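Local coordinates for protein manganese-dependent inorganic pyrophosphatase (Methanocaldococcus jannaschii, PDB 2EB0) that catalyses the manganese-dependent hydrolysis of inorganic diphosphate to two phosphates, as a family II inorganic pyrophosphatase with DHH and DHHA2 domains, at residues M163-A168 with S174-F179; A114-Y117 with D123-G126; I35-E40 with K187-K192; L252-M257 with G289-K294. All coordinates share one frame; numbering follows the deposited sequence.

How the contacts relate
Following the chain from the N terminus, contact 3 opens first, at residues 35-40 on the DHH side, and closes only at 187-192, where the chain has entered the DHHA2 range. The long loop it spans holds two short-range contacts one after the other: contact 2 (114-117 with 123-126), which folds a loop back on helix 109-118, and contact 1 (163-168 with 174-179), at the turn between helices 158-171 and 176-188. M163 of contact 1 packs on A114 and E115 of contact 2, and helix 176-188 serves both contacts 1 and 3. Contact 4 follows separately, joining strand 248-255 to the start of helix 293-306. None cross.

Contact 1 of 4, residues M163-A168 with S174-F179; sequences MAKKLA and SNIEEF
Just ahead of I176, the residue that reaches across to A164 and A168, N175 caps its helix: N175 OD1 accepts from E178 N at 2.6 Å. The N-H...O angle is 153°, and the donor lies 34° off the plane of the N175 amide carbonyl, so the bond is short but not ideally aimed. This N-cap starts helix 176-188 directly after the tight connection from helix 158-171, and the two successive helices meet through the first residue after the cap.

I176 carries the contact, and it works with one branch. Its CG1 stands opposite the carbonyl carbon and beside the backbone N (chi1 -65°), and the chain stays extended into CD1, which carries the methyl out to helix 158-171. There the facing surface is made by small residues one turn apart. A168 CB lies 3.8 Å from I176 CG1, and A164 CB is 4.2 Å from I176 CD1. Two alanines present little more than backbone, which lets the isoleucine come close to the helix itself: CD1 also rests near A164 O, which accepts the helical bond from A168 N at 2.9 Å. The exposed K165 borders the contact with the first part of its chain.

Around this, I176 also touches I145 of helix 134-148, and A164 meets F151. Farther along, F179 turns to K45 for a cation-pi contact. On the K165 side the methyl reaches the backbone too, with I176 CD1 4.0 Å from K165 CA.

Contact 2 of 4, residues A114-Y117 with D123-G126; sequences AELY and DLIG
L116 gives the most surface to this contact, and it divides its two methyls between I125 and L124. L116 CD1 does the closer work: it lies 3.7 Å from I125 CD1 and 3.8 Å from I125 CG2, so that one leucine methyl rests against both branches of the isoleucine. The two side chains cross at a slant. I125 can offer both branches because CG1 takes the crowded position between the backbone N and the carbonyl carbon (chi1 65°), while CG2 lies beside the backbone N. The other leucine methyl is more loosely engaged, L116 CD2 being 4.4 Å from L124 CD1.

The contact is wholly apolar and its three residues are buried. It folds the loop that follows helix 109-118 back over that helix.

L116 and L124 have a second task as well. L116 packs on L124 of the second subunit, L124 packs on E115 of that subunit, and D123 OD1 makes a salt bridge with K119 NZ of the same neighbour, so the contact takes part in the dimer interface. Within the chain, Y102 and L100 of strand 100-103, an edge strand of the parallel sheet as counted within this chain, lie against L116 and I125, while helix 158-171 covers A114 and E115 from another direction.

Contact 3 of 4, residues I35-E40 with K187-K192; sequences INPETE and KSVVGK
E38 and K187 lie alongside each other, their ends reaching in a common direction, and they meet in a salt bridge: K187 NZ donates to E38 OE1 at 2.6 Å. The ammonium approaches from above the carboxylate plane, 40° out of it. K187 gets there by a late bend, its chain extended until chi4 (64°) turns NZ toward the glutamate. The carboxylate is held from its other oxygen too, since E38 OE2 bonds to T12 OG1 and S146 OG, while K187 NZ has a second acceptor in S146 O. With K187 cut back to an alanine, E38 OE1 would probably lose its charged mate and S146 O this donor, in a buried setting.

Beside the ion pair, P37 and V189 pass each other with their side chains heading opposite ways, V189 CG2 lying 3.7 Å from P37 CB. The helix that carries E38 is capped by N36, whose OD1 takes two donors: T39 N at 2.7 Å, nearly in line with the carbonyl, and T39 OG1 at 2.8 Å from above its plane.

This joins the DHH part to the chain entering the DHHA2 part, and the E38 side chain is about 9 Å from a bound manganese ion. Helix 37-45 leans on the end of helix 176-188, with M201 of helix 195-201 packed against P37 and V190, and E219 and V218 of strand 211-220 behind K187 and V190.

Contact 4 of 4, residues L252-M257 with G289-K294; sequences LITDIM and GVMSRK
M291 lays its end against the last part of strand 248-255 and the residue just after it, and its CE methyl carries the closest part of the contact. M291 CE sits 4.1 Å from T254 CG2 and 4.2 Å from I256 CA, the T254 and M291 side chains lying roughly perpendicular. A bend at chi3 (88°) turns this methyl up to the strand after an otherwise extended start. T254 meets it with a methyl rather than a hydroxyl: CG2 is opposite the backbone N, and OG1, on the other branch, goes to S261 OG and Q217 NE2.

Two residues back along the strand, the packing slackens. L252 CD1 only approaches R293 CB, at 4.5 Å, and relies also on V297 and A263. Beyond M291 and I256 the contact gives way to exposed residues, G289 on one segment and M257 on the other. The loop before helix 293-306 is fixed by polar atoms instead: Q296 OE1 accepts from the backbone N of both M291 and S292, and S292 OG caps the helix at K295 N.

The loop and helix start belong to the SRKKQ signature of family II pyrophosphatases, in the DHHA2 domain. R293 NH2 makes a salt bridge with D202 OD1, and the R293 side chain is about 6 Å from a bound manganese ion. Chemically, then, the segments meet through carbon alone, while shared polar partners stitch them together from outside: Q217 NE2 bonds to T254 OG1 and M291 O, and S261 OG bonds to T254 OG1 and V290 O.

Contact 1 of 4, residues M163-A168 with S174-F179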
loop_
_atom_site.group_PDB
_atom_site.type_symbol
_atom_site.label_atom_id
_atom_site.label_comp_id
_atom_site.label_asym_id
_atom_site.label_seq_id
_atom_site.Cartn_x
_atom_site.Cartn_y
_atom_site.Cartn_z
ATOM N N MET B 163 -21.303 -9.015 2.420
ATOM C CA MET B 163 -20.956 -9.481 1.096
ATOM C C MET B 163 -21.303 -10.954 0.910
ATOM O O MET B 163 -21.807 -11.348 -0.142
ATOM C CB MET B 163 -19.475 -9.224 0.840
ATOM C CG MET B 163 -19.229 -8.564 -0.495
ATOM S SD MET B 163 -19.726 -6.816 -0.700
ATOM C CE MET B 163 -21.275 -6.661 0.195
ATOM N N ALA B 164 -21.050 -11.756 1.940
ATOM C CA ALA B 164 -21.354 -13.179 1.895
ATOM C C ALA B 164 -22.835 -13.397 1.591
ATOM O O ALA B 164 -23.187 -14.182 0.710
ATOM C CB ALA B 164 -20.990 -13.846 3.232
ATOM N N LYS B 165 -23.705 -12.701 2.315
ATOM C CA LYS B 165 -25.138 -12.854 2.104
ATOM C C LYS B 165 -25.568 -12.541 0.675
ATOM O O LYS B 165 -26.360 -13.265 0.092
ATOM C CB LYS B 165 -25.925 -11.969 3.075
ATOM C CG LYS B 165 -25.871 -12.433 4.525
ATOM C CD LYS B 165 -26.777 -11.588 5.409
ATOM C CE LYS B 165 -26.671 -11.988 6.874
ATOM N NZ LYS B 165 -25.324 -11.689 7.439
ATOM N N LYS B 166 -25.059 -11.451 0.121
ATOM C CA LYS B 166 -25.409 -11.057 -1.236
ATOM C C LYS B 166 -24.861 -12.028 -2.276
ATOM O O LYS B 166 -25.501 -12.273 -3.298
ATOM C CB LYS B 166 -24.893 -9.650 -1.514
ATOM C CG LYS B 166 -25.639 -8.568 -0.758
ATOM C CD LYS B 166 -24.910 -7.236 -0.834
ATOM C CE LYS B 166 -25.864 -6.098 -1.160
ATOM N NZ LYS B 166 -26.412 -6.209 -2.549
ATOM N N LEU B 167 -23.675 -12.572 -2.017
ATOM C CA LEU B 167 -23.059 -13.524 -2.940
ATOM C C LEU B 167 -23.820 -14.848 -2.912
ATOM O O LEU B 167 -24.030 -15.465 -3.953
ATOM C CB LEU B 167 -21.586 -13.746 -2.574
ATOM C CG LEU B 167 -20.718 -12.499 -2.758
ATOM C CD1 LEU B 167 -19.354 -12.722 -2.127
ATOM C CD2 LEU B 167 -20.594 -12.170 -4.254
ATOM N N ALA B 168 -24.233 -15.267 -1.716
ATOM C CA ALA B 168 -24.998 -16.502 -1.542
ATOM C C ALA B 168 -26.285 -16.410 -2.356
ATOM O O ALA B 168 -26.745 -17.397 -2.938
ATOM C CB ALA B 168 -25.335 -16.713 -0.061
ATOM N N SER B 174 -28.614 -21.228 -0.364
ATOM C CA SER B 174 -29.632 -20.878 0.626
ATOM C C SER B 174 -29.194 -20.891 2.089
ATOM O O SER B 174 -29.721 -20.131 2.897
ATOM C CB SER B 174 -30.843 -21.800 0.461
ATOM O OG SER B 174 -30.468 -23.159 0.612
ATOM N N ASN B 175 -28.242 -21.754 2.433
ATOM C CA ASN B 175 -27.768 -21.854 3.811
ATOM C C ASN B 175 -26.247 -21.734 3.896
ATOM O O ASN B 175 -25.535 -22.716 3.697
ATOM C CB ASN B 175 -28.214 -23.194 4.408
ATOM C CG ASN B 175 -27.998 -23.269 5.907
ATOM O OD1 ASN B 175 -26.887 -23.085 6.401
ATOM N ND2 ASN B 175 -29.067 -23.549 6.640
ATOM N N ILE B 176 -25.758 -20.537 4.213
ATOM C CA ILE B 176 -24.322 -20.293 4.311
ATOM C C ILE B 176 -23.671 -21.116 5.421
ATOM O O ILE B 176 -22.540 -21.595 5.271
ATOM C CB ILE B 176 -24.026 -18.795 4.574
ATOM C CG1 ILE B 176 -24.467 -17.950 3.376
ATOM C CG2 ILE B 176 -22.545 -18.594 4.852
ATOM C CD1 ILE B 176 -24.310 -16.431 3.592
ATOM N N GLU B 177 -24.382 -21.280 6.531
ATOM C CA GLU B 177 -23.862 -22.036 7.664
ATOM C C GLU B 177 -23.568 -23.489 7.330
ATOM O O GLU B 177 -22.556 -24.034 7.763
ATOM C CB GLU B 177 -24.839 -21.968 8.837
ATOM C CG GLU B 177 -24.945 -20.589 9.453
ATOM C CD GLU B 177 -23.587 -20.023 9.819
ATOM O OE1 GLU B 177 -22.843 -20.696 10.569
ATOM O OE2 GLU B 177 -23.263 -18.909 9.356
ATOM N N GLU B 178 -24.457 -24.117 6.569
ATOM C CA GLU B 178 -24.276 -25.515 6.182
ATOM C C GLU B 178 -23.125 -25.650 5.193
ATOM O O GLU B 178 -22.303 -26.554 5.318
ATOM C CB GLU B 178 -25.552 -26.076 5.556
ATOM C CG GLU B 178 -26.673 -26.293 6.539
ATOM C CD GLU B 178 -27.879 -26.939 5.898
ATOM O OE1 GLU B 178 -28.839 -27.259 6.632
ATOM O OE2 GLU B 178 -27.867 -27.127 4.662
ATOM N N PHE B 179 -23.080 -24.757 4.208
ATOM C CA PHE B 179 -22.007 -24.779 3.224
ATOM C C PHE B 179 -20.682 -24.549 3.946
ATOM O O PHE B 179 -19.688 -25.215 3.663
ATOM C CB PHE B 179 -22.234 -23.699 2.167
ATOM C CG PHE B 179 -21.106 -23.565 1.186
ATOM C CD1 PHE B 179 -20.411 -24.688 0.740
ATOM C CD2 PHE B 179 -20.746 -22.316 0.690
ATOM C CE1 PHE B 179 -19.366 -24.568 -0.189
ATOM C CE2 PHE B 179 -19.706 -22.182 -0.239
ATOM C CZ PHE B 179 -19.015 -23.312 -0.679
#

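Contact 2 of 4, residues A114-Y117 with D123-G126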
loop_
_atom_site.group_PDB
_atom_site.type_symbol
_atom_site.label_atom_id
_atom_site.label_comp_id
_atom_site.label_asym_id
_atom_site.label_seq_id
_atom_site.Cartn_x
_atom_site.Cartn_y
_atom_site.Cartn_z
ATOM N N ALA B 114 -15.775 -8.087 -4.180
ATOM C CA ALA B 114 -17.228 -8.114 -4.178
ATOM C C ALA B 114 -17.810 -6.747 -3.844
ATOM O O ALA B 114 -18.821 -6.331 -4.428
ATOM C CB ALA B 114 -17.731 -9.158 -3.177
ATOM N N GLU B 115 -17.181 -6.048 -2.904
ATOM C CA GLU B 115 -17.682 -4.740 -2.523
ATOM C C GLU B 115 -17.562 -3.793 -3.699
ATOM O O GLU B 115 -18.423 -2.940 -3.910
ATOM C CB GLU B 115 -16.922 -4.177 -1.327
ATOM C CG GLU B 115 -17.296 -2.737 -1.036
ATOM C CD GLU B 115 -16.599 -2.189 0.183
ATOM O OE1 GLU B 115 -15.375 -2.393 0.306
ATOM O OE2 GLU B 115 -17.275 -1.544 1.015
ATOM N N LEU B 116 -16.494 -3.936 -4.470
ATOM C CA LEU B 116 -16.329 -3.084 -5.635
ATOM C C LEU B 116 -17.397 -3.447 -6.651
ATOM O O LEU B 116 -17.974 -2.578 -7.321
ATOM C CB LEU B 116 -14.954 -3.278 -6.262
ATOM C CG LEU B 116 -13.796 -2.662 -5.484
ATOM C CD1 LEU B 116 -12.512 -2.848 -6.283
ATOM C CD2 LEU B 116 -14.073 -1.170 -5.256
ATOM N N TYR B 117 -17.665 -4.744 -6.756
ATOM C CA TYR B 117 -18.652 -5.206 -7.709
ATOM C C TYR B 117 -20.055 -4.679 -7.463
ATOM O O TYR B 117 -20.662 -4.094 -8.356
ATOM C CB TYR B 117 -18.692 -6.726 -7.745
ATOM C CG TYR B 117 -19.808 -7.244 -8.598
ATOM C CD1 TYR B 117 -20.974 -7.744 -8.023
ATOM C CD2 TYR B 117 -19.721 -7.192 -9.984
ATOM C CE1 TYR B 117 -22.029 -8.180 -8.808
ATOM C CE2 TYR B 117 -20.766 -7.621 -10.781
ATOM C CZ TYR B 117 -21.916 -8.113 -10.189
ATOM O OH TYR B 117 -22.954 -8.539 -10.975
ATOM N N ASP B 123 -14.738 -0.898 -12.180
ATOM C CA ASP B 123 -13.912 -0.180 -13.144
ATOM C C ASP B 123 -12.846 0.670 -12.459
ATOM O O ASP B 123 -11.923 1.159 -13.106
ATOM C CB ASP B 123 -14.795 0.686 -14.046
ATOM C CG ASP B 123 -15.662 1.652 -13.265
ATOM O OD1 ASP B 123 -16.224 1.249 -12.225
ATOM O OD2 ASP B 123 -15.794 2.816 -13.702
ATOM N N LEU B 124 -12.975 0.845 -11.148
ATOM C CA LEU B 124 -11.992 1.608 -10.383
ATOM C C LEU B 124 -10.629 0.924 -10.416
ATOM O O LEU B 124 -9.594 1.592 -10.301
ATOM C CB LEU B 124 -12.431 1.765 -8.923
ATOM C CG LEU B 124 -13.312 2.967 -8.558
ATOM C CD1 LEU B 124 -13.783 2.840 -7.114
ATOM C CD2 LEU B 124 -12.532 4.259 -8.745
ATOM N N ILE B 125 -10.619 -0.403 -10.560
ATOM C CA ILE B 125 -9.351 -1.123 -10.606
ATOM C C ILE B 125 -9.092 -1.755 -11.968
ATOM O O ILE B 125 -8.214 -2.604 -12.108
ATOM C CB ILE B 125 -9.251 -2.213 -9.506
ATOM C CG1 ILE B 125 -10.287 -3.312 -9.728
ATOM C CG2 ILE B 125 -9.441 -1.577 -8.131
ATOM C CD1 ILE B 125 -10.219 -4.424 -8.685
ATOM N N GLY B 126 -9.852 -1.323 -12.972
ATOM C CA GLY B 126 -9.677 -1.854 -14.310
ATOM C C GLY B 126 -10.803 -2.745 -14.799
ATOM O O GLY B 126 -10.805 -3.147 -15.961
#

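Contact 3 of 4, residues I35-E40 with K187-K192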
loop_
_atom_site.group_PDB
_atom_site.type_symbol
_atom_site.label_atom_id
_atom_site.label_comp_id
_atom_site.label_asym_id
_atom_site.label_seq_id
_atom_site.Cartn_x
_atom_site.Cartn_y
_atom_site.Cartn_z
ATOM N N ILE B 35 -3.212 -26.665 -5.634
ATOM C CA ILE B 35 -4.474 -26.381 -4.954
ATOM C C ILE B 35 -4.716 -27.349 -3.794
ATOM O O ILE B 35 -4.416 -28.536 -3.899
ATOM C CB ILE B 35 -5.633 -26.473 -5.965
ATOM C CG1 ILE B 35 -6.979 -26.466 -5.256
ATOM C CG2 ILE B 35 -5.494 -27.726 -6.775
ATOM C CD1 ILE B 35 -8.148 -26.548 -6.211
ATOM N N ASN B 36 -5.243 -26.842 -2.686
ATOM C CA ASN B 36 -5.503 -27.698 -1.537
ATOM C C ASN B 36 -6.870 -28.378 -1.669
ATOM O O ASN B 36 -7.660 -28.032 -2.548
ATOM C CB ASN B 36 -5.428 -26.893 -0.230
ATOM C CG ASN B 36 -6.521 -25.849 -0.116
ATOM O OD1 ASN B 36 -7.647 -26.057 -0.571
ATOM N ND2 ASN B 36 -6.201 -24.727 0.509
ATOM N N PRO B 37 -7.162 -29.362 -0.799
ATOM C CA PRO B 37 -8.447 -30.076 -0.846
ATOM C C PRO B 37 -9.679 -29.156 -0.796
ATOM O O PRO B 37 -10.651 -29.365 -1.516
ATOM C CB PRO B 37 -8.373 -30.998 0.372
ATOM C CG PRO B 37 -6.907 -31.283 0.483
ATOM C CD PRO B 37 -6.295 -29.918 0.257
ATOM N N GLU B 38 -9.626 -28.140 0.055
ATOM C CA GLU B 38 -10.740 -27.211 0.195
ATOM C C GLU B 38 -11.069 -26.494 -1.109
ATOM O O GLU B 38 -12.227 -26.378 -1.499
ATOM C CB GLU B 38 -10.418 -26.172 1.267
ATOM C CG GLU B 38 -11.447 -25.053 1.374
ATOM C CD GLU B 38 -10.897 -23.829 2.079
ATOM O OE1 GLU B 38 -10.606 -23.903 3.289
ATOM O OE2 GLU B 38 -10.742 -22.789 1.415
ATOM N N THR B 39 -10.040 -26.008 -1.782
ATOM C CA THR B 39 -10.223 -25.291 -3.028
ATOM C C THR B 39 -10.722 -26.236 -4.119
ATOM O O THR B 39 -11.621 -25.891 -4.895
ATOM C CB THR B 39 -8.900 -24.622 -3.445
ATOM O OG1 THR B 39 -8.358 -23.927 -2.313
ATOM C CG2 THR B 39 -9.133 -23.634 -4.570
ATOM N N GLU B 40 -10.150 -27.434 -4.171
ATOM C CA GLU B 40 -10.578 -28.414 -5.165
ATOM C C GLU B 40 -12.087 -28.613 -5.004
ATOM O O GLU B 40 -12.839 -28.609 -5.978
ATOM C CB GLU B 40 -9.843 -29.736 -4.958
ATOM C CG GLU B 40 -10.296 -30.839 -5.886
ATOM C CD GLU B 40 -9.496 -32.112 -5.701
ATOM O OE1 GLU B 40 -9.885 -33.152 -6.278
ATOM O OE2 GLU B 40 -8.473 -32.068 -4.980
ATOM N N LYS B 187 -10.981 -28.037 5.519
ATOM C CA LYS B 187 -9.708 -27.602 6.085
ATOM C C LYS B 187 -9.187 -28.715 6.986
ATOM O O LYS B 187 -8.003 -29.027 6.996
ATOM C CB LYS B 187 -9.890 -26.330 6.911
ATOM C CG LYS B 187 -10.246 -25.091 6.104
ATOM C CD LYS B 187 -10.288 -23.855 6.990
ATOM C CE LYS B 187 -10.261 -22.567 6.167
ATOM N NZ LYS B 187 -11.455 -22.408 5.304
ATOM N N SER B 188 -10.103 -29.330 7.723
ATOM C CA SER B 188 -9.756 -30.392 8.655
ATOM C C SER B 188 -9.082 -31.617 8.029
ATOM O O SER B 188 -8.229 -32.234 8.662
ATOM C CB SER B 188 -11.011 -30.830 9.414
ATOM O OG SER B 188 -11.662 -29.719 10.010
ATOM N N VAL B 189 -9.445 -31.975 6.800
ATOM C CA VAL B 189 -8.838 -33.160 6.184
ATOM C C VAL B 189 -7.318 -33.036 6.080
ATOM O O VAL B 189 -6.619 -34.043 5.995
ATOM C CB VAL B 189 -9.413 -33.460 4.766
ATOM C CG1 VAL B 189 -10.931 -33.567 4.822
ATOM C CG2 VAL B 189 -8.976 -32.396 3.784
ATOM N N VAL B 190 -6.812 -31.805 6.092
ATOM C CA VAL B 190 -5.368 -31.581 6.007
ATOM C C VAL B 190 -4.719 -32.285 7.181
ATOM O O VAL B 190 -3.582 -32.746 7.093
ATOM C CB VAL B 190 -5.011 -30.077 6.075
ATOM C CG1 VAL B 190 -3.511 -29.895 5.905
ATOM C CG2 VAL B 190 -5.758 -29.311 4.984
ATOM N N GLY B 191 -5.460 -32.366 8.281
ATOM C CA GLY B 191 -4.962 -33.024 9.472
ATOM C C GLY B 191 -4.707 -34.493 9.213
ATOM O O GLY B 191 -3.849 -35.101 9.851
ATOM N N LYS B 192 -5.458 -35.059 8.270
ATOM C CA LYS B 192 -5.325 -36.470 7.912
ATOM C C LYS B 192 -4.097 -36.752 7.052
ATOM O O LYS B 192 -3.701 -37.906 6.899
ATOM C CB LYS B 192 -6.558 -36.941 7.144
ATOM C CG LYS B 192 -7.847 -36.960 7.936
ATOM C CD LYS B 192 -9.025 -37.204 6.999
ATOM C CE LYS B 192 -10.333 -37.274 7.752
ATOM N NZ LYS B 192 -10.370 -38.472 8.629
#

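Contact 4 of 4, residues L252-M257 with G289-K294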
loop_
_atom_site.group_PDB
_atom_site.type_symbol
_atom_site.label_atom_id
_atom_site.label_comp_id
_atom_site.label_asym_id
_atom_site.label_seq_id
_atom_site.Cartn_x
_atom_site.Cartn_y
_atom_site.Cartn_z
ATOM N N LEU B 252 1.124 -22.866 13.458
ATOM C CA LEU B 252 -0.121 -22.756 14.197
ATOM C C LEU B 252 -1.075 -23.928 14.013
ATOM O O LEU B 252 -1.589 -24.161 12.912
ATOM C CB LEU B 252 -0.844 -21.466 13.797
ATOM C CG LEU B 252 -0.021 -20.186 13.917
ATOM C CD1 LEU B 252 -0.779 -19.024 13.290
ATOM C CD2 LEU B 252 0.313 -19.917 15.374
ATOM N N ILE B 253 -1.297 -24.677 15.089
ATOM C CA ILE B 253 -2.256 -25.772 15.045
ATOM C C ILE B 253 -3.514 -25.071 15.545
ATOM O O ILE B 253 -3.702 -24.909 16.743
ATOM C CB ILE B 253 -1.887 -26.903 16.005
ATOM C CG1 ILE B 253 -0.557 -27.523 15.578
ATOM C CG2 ILE B 253 -2.991 -27.954 16.012
ATOM C CD1 ILE B 253 -0.051 -28.625 16.517
ATOM N N THR B 254 -4.345 -24.623 14.614
ATOM C CA THR B 254 -5.555 -23.882 14.950
ATOM C C THR B 254 -6.799 -24.740 15.225
ATOM O O THR B 254 -7.277 -25.500 14.375
ATOM C CB THR B 254 -5.845 -22.843 13.841
ATOM O OG1 THR B 254 -4.742 -21.929 13.767
ATOM C CG2 THR B 254 -7.120 -22.068 14.121
ATOM N N ASP B 255 -7.303 -24.614 16.443
ATOM C CA ASP B 255 -8.482 -25.346 16.870
ATOM C C ASP B 255 -9.693 -24.493 16.508
ATOM O O ASP B 255 -10.019 -23.535 17.198
ATOM C CB ASP B 255 -8.411 -25.571 18.374
ATOM C CG ASP B 255 -9.554 -26.408 18.891
ATOM O OD1 ASP B 255 -9.262 -27.423 19.560
ATOM O OD2 ASP B 255 -10.731 -26.054 18.634
ATOM N N ILE B 256 -10.357 -24.845 15.419
ATOM C CA ILE B 256 -11.505 -24.078 14.964
ATOM C C ILE B 256 -12.596 -23.904 16.015
ATOM O O ILE B 256 -13.154 -22.825 16.137
ATOM C CB ILE B 256 -12.095 -24.695 13.675
ATOM C CG1 ILE B 256 -11.081 -24.545 12.534
ATOM C CG2 ILE B 256 -13.410 -24.006 13.306
ATOM C CD1 ILE B 256 -11.425 -25.328 11.292
ATOM N N MET B 257 -12.892 -24.939 16.789
ATOM C CA MET B 257 -13.935 -24.810 17.801
ATOM C C MET B 257 -13.506 -23.978 19.015
ATOM O O MET B 257 -14.265 -23.135 19.478
ATOM C CB MET B 257 -14.428 -26.192 18.242
ATOM C CG MET B 257 -14.983 -27.040 17.088
ATOM S SD MET B 257 -16.050 -26.118 15.923
ATOM C CE MET B 257 -17.585 -26.075 16.851
ATOM N N GLY B 289 -7.564 -17.521 21.829
ATOM C CA GLY B 289 -8.242 -16.581 20.952
ATOM C C GLY B 289 -7.511 -16.279 19.661
ATOM O O GLY B 289 -8.041 -15.579 18.797
ATOM N N VAL B 290 -6.296 -16.802 19.526
ATOM C CA VAL B 290 -5.481 -16.565 18.333
ATOM C C VAL B 290 -5.837 -17.482 17.154
ATOM O O VAL B 290 -5.587 -18.686 17.194
ATOM C CB VAL B 290 -3.973 -16.728 18.670
ATOM C CG1 VAL B 290 -3.130 -16.535 17.429
ATOM C CG2 VAL B 290 -3.573 -15.724 19.750
ATOM N N MET B 291 -6.433 -16.903 16.112
ATOM C CA MET B 291 -6.806 -17.658 14.915
ATOM C C MET B 291 -6.230 -17.043 13.645
ATOM O O MET B 291 -6.054 -17.731 12.640
ATOM C CB MET B 291 -8.319 -17.708 14.738
ATOM C CG MET B 291 -9.084 -18.584 15.698
ATOM S SD MET B 291 -10.810 -18.671 15.152
ATOM C CE MET B 291 -10.724 -20.065 14.032
ATOM N N SER B 292 -5.949 -15.744 13.688
ATOM C CA SER B 292 -5.447 -15.050 12.511
ATOM C C SER B 292 -3.961 -14.785 12.469
ATOM O O SER B 292 -3.408 -14.062 13.301
ATOM C CB SER B 292 -6.171 -13.718 12.329
ATOM O OG SER B 292 -5.602 -13.009 11.246
ATOM N N ARG B 293 -3.327 -15.362 11.463
ATOM C CA ARG B 293 -1.911 -15.184 11.253
ATOM C C ARG B 293 -1.639 -13.713 10.978
ATOM O O ARG B 293 -0.834 -13.089 11.663
ATOM C CB ARG B 293 -1.468 -16.033 10.061
ATOM C CG ARG B 293 -0.027 -15.871 9.651
ATOM C CD ARG B 293 0.415 -17.085 8.854
ATOM N NE ARG B 293 -0.461 -17.336 7.712
ATOM C CZ ARG B 293 -0.518 -18.484 7.041
ATOM N NH1 ARG B 293 0.246 -19.513 7.395
ATOM N NH2 ARG B 293 -1.342 -18.600 6.011
ATOM N N LYS B 294 -2.338 -13.158 9.991
ATOM C CA LYS B 294 -2.143 -11.770 9.591
ATOM C C LYS B 294 -2.544 -10.717 10.614
ATOM O O LYS B 294 -2.063 -9.587 10.567
ATOM C CB LYS B 294 -2.909 -11.480 8.288
ATOM C CG LYS B 294 -4.400 -11.242 8.500
ATOM C CD LYS B 294 -5.095 -10.685 7.263
ATOM C CE LYS B 294 -5.109 -11.678 6.122
ATOM N NZ LYS B 294 -5.797 -12.945 6.490
#